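Local coordinates for receptor-like protein kinase ANXUR1 (Arabidopsis thaliana, PDB 6FIG), which is a receptor-like serine/threonine protein kinase whose malectin-like ectodomain probably senses extracellular signals during plant reproduction, at residues 26-31 / 65-70; 36-41 / 52-57; 221-226 / 252-257; 275-280 / 333-338. All coordinates share one frame; numbering follows the deposited sequence.

Interaction 1: residues 26-31 / 65-70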
# COMPACT_ATOMS: atom_id res chain seq x y z
N THR A 26 17.10 0.74 -13.42
CA THR A 26 18.02 1.56 -14.19
C THR A 26 18.36 2.94 -13.60
O THR A 26 19.53 3.25 -13.39
CB THR A 26 17.50 1.68 -15.64
OG1 THR A 26 17.47 0.36 -16.21
CG2 THR A 26 18.39 2.57 -16.49
N LYS A 27 17.32 3.71 -13.26
CA LYS A 27 17.47 5.05 -12.71
C LYS A 27 18.29 5.13 -11.42
O LYS A 27 18.83 6.18 -11.09
CB LYS A 27 16.09 5.67 -12.43
CG LYS A 27 15.28 6.04 -13.67
CD LYS A 27 14.00 6.78 -13.31
CE LYS A 27 13.13 6.03 -12.31
NZ LYS A 27 11.78 6.66 -12.22
N PHE A 28 18.35 4.02 -10.67
CA PHE A 28 19.02 4.03 -9.39
C PHE A 28 20.44 3.52 -9.41
O PHE A 28 21.12 3.63 -8.41
CB PHE A 28 18.17 3.23 -8.40
CG PHE A 28 16.79 3.76 -8.28
CD1 PHE A 28 16.54 4.91 -7.54
CD2 PHE A 28 15.74 3.18 -8.98
CE1 PHE A 28 15.27 5.43 -7.46
CE2 PHE A 28 14.46 3.70 -8.91
CZ PHE A 28 14.23 4.84 -8.16
N LEU A 29 20.91 3.00 -10.56
CA LEU A 29 22.27 2.52 -10.65
C LEU A 29 23.16 3.75 -10.84
O LEU A 29 22.94 4.54 -11.77
CB LEU A 29 22.37 1.53 -11.81
CG LEU A 29 23.64 0.69 -11.94
CD1 LEU A 29 23.92 -0.16 -10.71
CD2 LEU A 29 23.55 -0.17 -13.20
N LYS A 30 24.14 3.94 -9.95
CA LYS A 30 24.94 5.19 -9.86
C LYS A 30 26.38 5.08 -10.40
O LYS A 30 26.85 5.98 -11.12
CB LYS A 30 24.95 5.70 -8.41
CG LYS A 30 25.59 7.08 -8.20
CD LYS A 30 24.66 8.22 -8.62
CE LYS A 30 25.39 9.56 -8.70
NZ LYS A 30 25.94 9.95 -7.37
N THR A 31 27.09 4.02 -10.04
CA THR A 31 28.50 3.82 -10.43
C THR A 31 28.68 2.41 -10.95
O THR A 31 28.00 1.50 -10.48
CB THR A 31 29.49 4.01 -9.26
OG1 THR A 31 29.30 2.99 -8.27
CG2 THR A 31 29.34 5.37 -8.60
N GLU A 65 22.14 4.02 -5.65
CA GLU A 65 21.81 5.07 -4.69
C GLU A 65 20.30 5.25 -4.68
O GLU A 65 19.69 5.59 -5.70
CB GLU A 65 22.54 6.37 -5.02
CG GLU A 65 24.00 6.31 -4.60
CD GLU A 65 24.76 7.63 -4.76
OE1 GLU A 65 24.15 8.67 -5.07
OE2 GLU A 65 25.99 7.60 -4.56
N ILE A 66 19.69 5.02 -3.51
CA ILE A 66 18.25 5.06 -3.39
C ILE A 66 17.87 6.15 -2.39
O ILE A 66 18.34 6.13 -1.26
CB ILE A 66 17.74 3.67 -2.96
CG1 ILE A 66 17.90 2.72 -4.17
CG2 ILE A 66 16.28 3.71 -2.50
CD1 ILE A 66 17.72 1.28 -3.85
N PRO A 67 17.01 7.11 -2.80
CA PRO A 67 16.62 8.14 -1.84
C PRO A 67 15.79 7.57 -0.68
O PRO A 67 14.90 6.76 -0.91
CB PRO A 67 15.77 9.11 -2.69
CG PRO A 67 16.07 8.80 -4.10
CD PRO A 67 16.42 7.34 -4.13
N ILE A 68 16.12 8.00 0.54
CA ILE A 68 15.42 7.57 1.74
C ILE A 68 15.31 8.74 2.72
O ILE A 68 16.04 9.72 2.61
CB ILE A 68 16.14 6.41 2.47
CG1 ILE A 68 17.63 6.72 2.69
CG2 ILE A 68 15.97 5.10 1.71
CD1 ILE A 68 18.31 5.81 3.69
N LYS A 69 14.40 8.59 3.67
CA LYS A 69 14.38 9.45 4.85
C LYS A 69 15.42 8.94 5.86
O LYS A 69 15.32 7.82 6.36
CB LYS A 69 13.01 9.48 5.49
CG LYS A 69 11.94 10.04 4.58
CD LYS A 69 10.68 10.39 5.34
CE LYS A 69 9.92 11.50 4.65
NZ LYS A 69 8.69 11.83 5.42
N GLY A 70 16.39 9.78 6.18
CA GLY A 70 17.50 9.39 7.04
C GLY A 70 17.17 9.10 8.49
O GLY A 70 17.94 8.43 9.18

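Interaction 2: residues 36-41 / 52-57. With CA (calcium ion), chain I.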
# COMPACT_ATOMS: atom_id res chain seq x y z
N HIS A 36 22.08 -6.19 -18.54
CA HIS A 36 20.87 -6.98 -18.28
C HIS A 36 21.13 -8.41 -18.70
O HIS A 36 21.86 -8.65 -19.68
CB HIS A 36 19.70 -6.48 -19.15
CG HIS A 36 19.22 -5.10 -18.80
ND1 HIS A 36 18.05 -4.58 -19.31
CD2 HIS A 36 19.75 -4.14 -18.01
CE1 HIS A 36 17.88 -3.35 -18.85
NE2 HIS A 36 18.89 -3.06 -18.07
N ALA A 37 20.52 -9.36 -18.01
CA ALA A 37 20.58 -10.76 -18.41
C ALA A 37 19.28 -11.45 -18.07
O ALA A 37 18.64 -11.12 -17.08
CB ALA A 37 21.74 -11.47 -17.75
N THR A 38 18.89 -12.41 -18.90
CA THR A 38 17.73 -13.23 -18.64
C THR A 38 18.20 -14.65 -18.35
O THR A 38 19.07 -15.18 -19.07
CB THR A 38 16.75 -13.20 -19.82
OG1 THR A 38 16.51 -11.83 -20.19
CG2 THR A 38 15.41 -13.86 -19.44
N ALA A 39 17.62 -15.26 -17.32
CA ALA A 39 17.96 -16.63 -16.94
C ALA A 39 17.59 -17.60 -18.07
O ALA A 39 16.56 -17.42 -18.72
CB ALA A 39 17.24 -17.04 -15.68
N THR A 40 18.42 -18.62 -18.27
CA THR A 40 18.19 -19.63 -19.33
C THR A 40 17.05 -20.61 -19.01
O THR A 40 16.49 -21.22 -19.92
CB THR A 40 19.46 -20.48 -19.60
OG1 THR A 40 19.94 -21.04 -18.36
CG2 THR A 40 20.55 -19.65 -20.23
N TYR A 41 16.72 -20.76 -17.72
CA TYR A 41 15.82 -21.81 -17.26
C TYR A 41 14.87 -21.24 -16.20
O TYR A 41 15.30 -20.46 -15.35
CB TYR A 41 16.67 -22.96 -16.71
CG TYR A 41 15.91 -24.06 -16.00
CD1 TYR A 41 15.01 -24.88 -16.68
CD2 TYR A 41 16.11 -24.28 -14.63
CE1 TYR A 41 14.31 -25.88 -16.01
CE2 TYR A 41 15.43 -25.28 -13.96
CZ TYR A 41 14.53 -26.07 -14.64
OH TYR A 41 13.87 -27.05 -13.94
N TYR A 52 12.54 -12.74 -10.65
CA TYR A 52 13.59 -13.76 -10.68
C TYR A 52 14.24 -14.08 -12.03
O TYR A 52 15.41 -14.42 -12.05
CB TYR A 52 13.09 -15.06 -10.04
CG TYR A 52 12.65 -14.90 -8.61
CD1 TYR A 52 13.59 -14.72 -7.59
CD2 TYR A 52 11.30 -14.91 -8.27
CE1 TYR A 52 13.19 -14.57 -6.27
CE2 TYR A 52 10.89 -14.76 -6.95
CZ TYR A 52 11.84 -14.60 -5.96
OH TYR A 52 11.45 -14.43 -4.66
N MET A 53 13.51 -13.97 -13.15
CA MET A 53 14.04 -14.39 -14.44
C MET A 53 14.95 -13.37 -15.10
O MET A 53 15.53 -13.65 -16.14
CB MET A 53 12.92 -14.81 -15.40
CG MET A 53 12.26 -16.11 -14.99
SD MET A 53 13.37 -17.54 -15.07
CE MET A 53 13.48 -17.82 -16.83
N THR A 54 15.08 -12.18 -14.52
CA THR A 54 15.92 -11.14 -15.06
C THR A 54 16.91 -10.72 -14.00
O THR A 54 16.56 -10.65 -12.83
CB THR A 54 15.08 -9.94 -15.47
OG1 THR A 54 14.15 -9.63 -14.41
CG2 THR A 54 14.33 -10.25 -16.75
N ALA A 55 18.14 -10.42 -14.41
CA ALA A 55 19.17 -10.01 -13.48
C ALA A 55 19.99 -8.90 -14.07
O ALA A 55 19.97 -8.67 -15.27
CB ALA A 55 20.06 -11.20 -13.11
N ARG A 56 20.69 -8.20 -13.19
CA ARG A 56 21.79 -7.37 -13.59
C ARG A 56 23.06 -8.10 -13.14
O ARG A 56 23.10 -8.62 -12.03
CB ARG A 56 21.69 -6.00 -12.92
CG ARG A 56 22.72 -5.02 -13.43
CD ARG A 56 22.44 -3.61 -13.00
NE ARG A 56 21.24 -3.07 -13.64
CZ ARG A 56 21.14 -2.63 -14.89
NH1 ARG A 56 22.18 -2.65 -15.73
NH2 ARG A 56 19.97 -2.16 -15.31
N ILE A 57 24.08 -8.09 -13.98
CA ILE A 57 25.33 -8.81 -13.73
C ILE A 57 26.46 -7.77 -13.61
O ILE A 57 26.59 -6.90 -14.47
CB ILE A 57 25.67 -9.76 -14.90
CG1 ILE A 57 24.47 -10.64 -15.29
CG2 ILE A 57 26.87 -10.65 -14.53
CD1 ILE A 57 23.96 -11.56 -14.21
CA CA I . 14.90 -9.01 -12.22

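Interaction 3: residues 221-226 / 252-257. With CA (calcium ion), chain H.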
# COMPACT_ATOMS: atom_id res chain seq x y z
N ALA A 221 8.71 -35.19 18.18
CA ALA A 221 7.98 -36.31 17.55
C ALA A 221 6.51 -35.93 17.38
O ALA A 221 5.90 -36.23 16.34
CB ALA A 221 8.11 -37.58 18.38
N GLY A 222 5.95 -35.26 18.38
CA GLY A 222 4.62 -34.69 18.28
C GLY A 222 4.68 -33.33 17.61
O GLY A 222 5.52 -32.50 17.96
N LEU A 223 3.80 -33.13 16.62
CA LEU A 223 3.57 -31.80 16.03
C LEU A 223 2.47 -31.03 16.76
O LEU A 223 2.18 -29.88 16.43
CB LEU A 223 3.26 -31.91 14.53
CG LEU A 223 4.53 -31.81 13.65
CD1 LEU A 223 5.25 -33.15 13.61
CD2 LEU A 223 4.22 -31.30 12.25
N GLY A 224 1.88 -31.64 17.78
CA GLY A 224 0.88 -30.95 18.57
C GLY A 224 -0.44 -30.88 17.84
O GLY A 224 -0.75 -31.73 16.99
N VAL A 225 -1.22 -29.87 18.20
CA VAL A 225 -2.58 -29.69 17.70
C VAL A 225 -2.66 -28.25 17.24
O VAL A 225 -2.38 -27.32 18.03
CB VAL A 225 -3.59 -29.97 18.83
CG1 VAL A 225 -4.99 -29.45 18.48
CG2 VAL A 225 -3.65 -31.48 19.11
N THR A 226 -3.03 -28.04 15.99
CA THR A 226 -3.24 -26.68 15.50
C THR A 226 -4.65 -26.22 15.83
O THR A 226 -5.61 -27.01 15.82
CB THR A 226 -2.91 -26.56 14.00
OG1 THR A 226 -3.62 -27.55 13.27
CG2 THR A 226 -1.43 -26.78 13.76
N THR A 252 -4.52 -18.10 14.56
CA THR A 252 -4.13 -19.49 14.57
C THR A 252 -2.99 -19.71 15.54
O THR A 252 -2.17 -18.83 15.77
CB THR A 252 -3.70 -20.00 13.20
OG1 THR A 252 -2.63 -19.18 12.72
CG2 THR A 252 -4.88 -20.00 12.20
N ALA A 253 -2.90 -20.93 16.05
CA ALA A 253 -1.82 -21.30 16.96
C ALA A 253 -1.50 -22.78 16.85
O ALA A 253 -2.31 -23.59 16.37
CB ALA A 253 -2.19 -20.94 18.40
N ARG A 254 -0.31 -23.13 17.31
CA ARG A 254 0.04 -24.53 17.55
C ARG A 254 0.06 -24.69 19.06
O ARG A 254 0.59 -23.84 19.78
CB ARG A 254 1.39 -24.90 16.95
CG ARG A 254 1.69 -26.39 16.98
CD ARG A 254 2.99 -26.73 16.26
NE ARG A 254 2.92 -26.34 14.85
CZ ARG A 254 2.29 -27.03 13.89
NH1 ARG A 254 1.68 -28.19 14.16
NH2 ARG A 254 2.29 -26.59 12.64
N SER A 255 -0.54 -25.77 19.52
CA SER A 255 -0.55 -26.11 20.94
C SER A 255 -0.12 -27.55 21.10
O SER A 255 0.06 -28.27 20.12
CB SER A 255 -1.94 -25.89 21.52
OG SER A 255 -2.86 -26.83 21.01
N GLN A 256 0.06 -27.99 22.34
CA GLN A 256 0.40 -29.39 22.57
C GLN A 256 -0.80 -30.28 22.45
O GLN A 256 -0.69 -31.35 21.89
CB GLN A 256 1.11 -29.58 23.90
CG GLN A 256 2.55 -29.13 23.83
CD GLN A 256 3.27 -29.37 25.12
OE1 GLN A 256 3.20 -28.54 26.03
NE2 GLN A 256 3.95 -30.51 25.23
N GLY A 257 -1.94 -29.82 22.94
CA GLY A 257 -3.23 -30.49 22.69
C GLY A 257 -4.02 -30.77 23.96
O GLY A 257 -3.67 -30.29 25.04
CA CA H . -0.68 -18.37 13.93

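Interaction 4: residues 275-280 / 333-338. With NAG (2-acetamido-2-deoxy-beta-D-glucopyranose), chain E; FUC (alpha-L-fucopyranose), chain B.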
# COMPACT_ATOMS: atom_id res chain seq x y z
N ASP A 275 23.57 -18.76 11.76
CA ASP A 275 25.01 -18.53 11.69
C ASP A 275 25.58 -18.32 13.08
O ASP A 275 25.04 -17.56 13.87
CB ASP A 275 25.29 -17.28 10.84
CG ASP A 275 24.77 -17.40 9.41
OD1 ASP A 275 24.81 -18.53 8.84
OD2 ASP A 275 24.38 -16.34 8.83
N LYS A 276 26.69 -18.96 13.39
CA LYS A 276 27.35 -18.81 14.68
C LYS A 276 27.93 -17.39 14.85
O LYS A 276 28.17 -16.69 13.85
CB LYS A 276 28.44 -19.86 14.84
CG LYS A 276 27.92 -21.29 14.96
CD LYS A 276 29.03 -22.34 15.12
CE LYS A 276 29.76 -22.63 13.82
NZ LYS A 276 30.57 -23.88 13.89
N ASN A 277 28.12 -16.98 16.09
CA ASN A 277 28.82 -15.74 16.47
C ASN A 277 27.98 -14.48 16.29
O ASN A 277 28.51 -13.39 16.04
CB ASN A 277 30.15 -15.53 15.71
CG ASN A 277 31.18 -16.57 15.98
OD1 ASN A 277 30.89 -17.67 16.47
ND2 ASN A 277 32.42 -16.22 15.68
N PHE A 278 26.67 -14.64 16.40
CA PHE A 278 25.74 -13.51 16.46
C PHE A 278 24.78 -13.72 17.62
O PHE A 278 24.49 -14.87 18.02
CB PHE A 278 24.91 -13.39 15.18
CG PHE A 278 25.71 -13.09 13.94
CD1 PHE A 278 26.06 -11.78 13.64
CD2 PHE A 278 26.09 -14.12 13.09
CE1 PHE A 278 26.78 -11.50 12.49
CE2 PHE A 278 26.83 -13.84 11.94
CZ PHE A 278 27.16 -12.52 11.63
N THR A 279 24.27 -12.61 18.14
CA THR A 279 23.11 -12.61 19.00
C THR A 279 21.86 -12.56 18.13
O THR A 279 21.77 -11.77 17.18
CB THR A 279 23.14 -11.40 19.95
OG1 THR A 279 24.30 -11.47 20.77
CG2 THR A 279 21.90 -11.36 20.82
N TYR A 280 20.91 -13.43 18.44
CA TYR A 280 19.62 -13.50 17.78
C TYR A 280 18.49 -13.08 18.73
O TYR A 280 18.56 -13.30 19.94
CB TYR A 280 19.32 -14.92 17.28
CG TYR A 280 20.27 -15.32 16.19
CD1 TYR A 280 19.91 -15.15 14.86
CD2 TYR A 280 21.52 -15.83 16.49
CE1 TYR A 280 20.79 -15.49 13.84
CE2 TYR A 280 22.42 -16.15 15.47
CZ TYR A 280 22.04 -15.96 14.14
OH TYR A 280 22.91 -16.27 13.10
N ALA A 333 16.58 -12.74 23.65
CA ALA A 333 17.87 -12.69 22.95
C ALA A 333 18.79 -13.82 23.41
O ALA A 333 18.83 -14.16 24.61
CB ALA A 333 18.55 -11.35 23.16
N ILE A 334 19.53 -14.38 22.47
CA ILE A 334 20.49 -15.46 22.74
C ILE A 334 21.71 -15.29 21.84
O ILE A 334 21.55 -15.17 20.62
CB ILE A 334 19.85 -16.87 22.52
CG1 ILE A 334 20.82 -18.00 22.88
CG2 ILE A 334 19.26 -17.08 21.14
CD1 ILE A 334 20.48 -18.72 24.14
N TYR A 335 22.90 -15.34 22.45
CA TYR A 335 24.14 -15.41 21.70
C TYR A 335 24.41 -16.86 21.34
O TYR A 335 24.38 -17.73 22.23
CB TYR A 335 25.33 -14.84 22.49
CG TYR A 335 26.62 -14.86 21.69
CD1 TYR A 335 26.76 -14.07 20.54
CD2 TYR A 335 27.68 -15.67 22.05
CE1 TYR A 335 27.92 -14.10 19.81
CE2 TYR A 335 28.85 -15.70 21.31
CZ TYR A 335 28.96 -14.90 20.19
OH TYR A 335 30.12 -14.91 19.44
N VAL A 336 24.64 -17.13 20.07
CA VAL A 336 25.01 -18.46 19.62
C VAL A 336 26.50 -18.52 19.40
O VAL A 336 27.01 -17.92 18.47
CB VAL A 336 24.25 -18.85 18.34
CG1 VAL A 336 24.73 -20.23 17.84
CG2 VAL A 336 22.77 -18.82 18.62
N ASP A 337 27.16 -19.28 20.27
CA ASP A 337 28.61 -19.28 20.43
C ASP A 337 29.24 -20.23 19.43
O ASP A 337 28.60 -21.19 18.97
CB ASP A 337 28.99 -19.74 21.86
CG ASP A 337 30.45 -19.47 22.20
OD1 ASP A 337 31.28 -20.40 22.09
OD2 ASP A 337 30.77 -18.34 22.59
N ALA A 338 30.50 -19.96 19.11
CA ALA A 338 31.27 -20.75 18.16
C ALA A 338 31.36 -22.26 18.49
O ALA A 338 31.51 -23.06 17.57
CB ALA A 338 32.65 -20.15 18.01
C1 NAG E . 33.57 -17.06 15.84
C2 NAG E . 34.57 -16.74 14.73
C3 NAG E . 35.82 -17.59 14.87
C4 NAG E . 36.38 -17.41 16.28
C5 NAG E . 35.30 -17.63 17.36
C6 NAG E . 35.83 -17.29 18.74
C7 NAG E . 33.56 -16.08 12.58
C8 NAG E . 32.97 -16.64 11.31
N2 NAG E . 33.98 -17.02 13.44
O3 NAG E . 36.82 -17.23 13.91
O4 NAG E . 37.53 -18.23 16.54
O5 NAG E . 34.19 -16.79 17.10
O6 NAG E . 34.87 -17.63 19.76
O7 NAG E . 33.64 -14.86 12.78
C1 FUC B . 35.39 -17.25 21.05
C2 FUC B . 34.41 -17.68 22.14
C3 FUC B . 34.38 -19.21 22.24
C4 FUC B . 35.78 -19.77 22.47
C5 FUC B . 36.70 -19.25 21.37
C6 FUC B . 38.15 -19.69 21.53
O2 FUC B . 33.14 -17.17 21.80
O3 FUC B . 33.46 -19.59 23.28
O4 FUC B . 36.32 -19.37 23.73
O5 FUC B . 36.65 -17.82 21.38
O HOH W 1 31.81 -17.12 19.46

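Interaction 1: residues 26-31 / 65-70
K30 sets CG anti to its backbone N (chi1 -173°) and then folds at chi2 and chi4, whereas E65 holds CG beside its own N and runs straight on; the two chains slant across each other until K30 NZ lies 3.2 Å from E65 OE1 in a salt bridge. The ammonium meets this oxygen from above the carboxylate plane, and the methylene K30 CG rests 3.6 Å from E65 CD, so the lysine stem, not just its tip, touches the carboxylate. F28 has CG beside its backbone N, anti to the carbonyl carbon (chi1 -57°), which brings the ring edge-on to the strand, crossing P67 at about a right angle. The ring edge takes E65 O, 3.7 Å from F28 CD1, and P67 CD, 4.0 Å from F28 CE1; I66 CG1 approaches obliquely. Between the two clusters, E65 N donates to F28 O at 3.0 Å. The contact joins the outermost strand 29-31 to strand 62-67 of a five-stranded antiparallel sheet, where K30 and T31 both face T63 in a classic beta bulge. The inner side thus combines apolar contacts with a backbone hydrogen bond, and the surface side is an ion pair, probably weakened by solvent.

Interaction 2: residues 36-41 / 52-57
A37 and A55 form an antiparallel hydrogen-bonded pair between the non-hydrogen-bonded pairs H36-R56 and T38-T54, the short strands running 139° apart. A55 N reaches A37 O at 2.8 Å and A37 N answers to A55 O; past the end of the strand, A39 N donates to M53 O at 2.9 Å, almost straight at 168°. T38 CG2 stands close to the same oxygen, 3.3 Å from M53 O. M53 bends at chi2 and chi3, which folds the thioether back toward the segment 36-41: SD lies 3.9 Å from A39 CB and 3.5 Å from Y41 O. On the face of A37, its CB meets I57 CG1 at 3.8 Å. On the other face H36, modelled in two conformers, stands in the one described here with its ring steeply inclined to the R56 guanidinium. That arginine is anchored beyond the contact, by a salt bridge from NE to D25 and a hydrogen bond from NH1 to S34. T54 swings OG1 between its backbone N and carbonyl carbon (chi1 46°), so OG1 and O chelate the calcium ion together, each at 2.4 Å; S7, C8, P51 and N154 complete the site. Because T54 O shares its peptide group with A55 N, the metal would be expected to polarise that N-H and strengthen its bond to A37 O, coupling calcium binding to the strand pair.

Interaction 3: residues 221-226 / 252-257
V225 and S255 meet where the contact is tightest: V225 N donates to S255 O at 2.8 Å from above the carbonyl plane, and S255 N returns a bond of 2.8 Å to V225 O. The hydroxyl S255 OG also comes near V225 O, though the destination of its proton is not settled. Two glycines allow the close approach. G224, with positive phi (76°) and no side chain, brings CA to 3.2 Å from S255 O in a C-H...O contact, and V225 CG2 rests 3.7 Å from G257 CA. Strand 225-228 thereby pairs antiparallel with strand 252-255, whose other neighbour is strand 363-372, in the malectin-like fold. At the start of strand 252-255, T252 binds a calcium ion through both O and OG1, joined by N192, V193, I249 and N365. Toward the surface the exposed L223 and T226 meet the other strand mainly through the buried R254. Its chain, bent at chi3 (-61°), carries NH1 to L223 O at 2.9 Å, near the edge of the guanidinium but tilted from its plane. T226 lies alongside, with CG2 over one guanidinium face, 3.4 Å from NH1, while NE forms a salt bridge with D214. Beyond its carbonyl, L223 offers the guanidinium little: of its side chain CB alone comes near, 4.1 Å from R254 NH1, and the rest lies on the surface.

Interaction 4: residues 275-280 / 333-338
An N-glycosylation site of the Asn-X-Thr type sits at the end of this strand pair: N277 ND2 is bonded to C1 of N-acetylglucosamine at 1.4 Å, and A338 CB packs against N277 OD1 and the sugar. A fucose carried on O6 of that sugar folds back over the protein. The carboxylate of D337, whose CG is anti to its backbone N (chi1 -167°), grips it with both oxygens: fucose O3 donates to D337 OD1 at 2.6 Å and fucose O2 to D337 OD2 at 2.8 Å. One water bridges protein and sugars, accepting from A338 N, bonding Y335 OH at 2.8 Å and reaching fucose O2 and N-acetylglucosamine O6, with a weak bond to N277 OD1. The Y335 ring runs beside the backbone of N277 and F278, meeting it obliquely, its OH 3.3 Å from N277 CA. N277 N donates to V336 O at 2.8 Å. Deeper in, Y280 and I334 exchange two backbone bonds, V336 CG2 touches Y280 CD2 at 3.9 Å, and Y280 OH donates to D275 O on an in-plane lone pair. Held by a covalent bond, a two-pronged carboxylate and a shared water, the inner glycan is probably fixed in orientation against the strand ends.

Overall arrangement
Interactions 1 and 2 belong together: 36-41/52-57 is nested within the loop closed by 26-31/65-70, and L29 CD2 packs 3.6 Å from R56 CD, while the side chain of F28 lies about 13 Å from a bound calcium ion. Interaction 3 lies on the opposite side of the chain's centre from interaction 1, about 46 Å away between centres, yet it echoes interaction 2: each has a calcium-binding threonine (T54, T252) two residues before an arginine paired with an aspartate (R56 with D25, R254 with D214), consistent with two related malectin-like units. The centres of interactions 2 and 3 are about 42 Å apart. Interaction 4, which carries a glycan and no metal, lies nearer the middle, about 27 Å from interaction 3 and 35 Å from interaction 2 between centres.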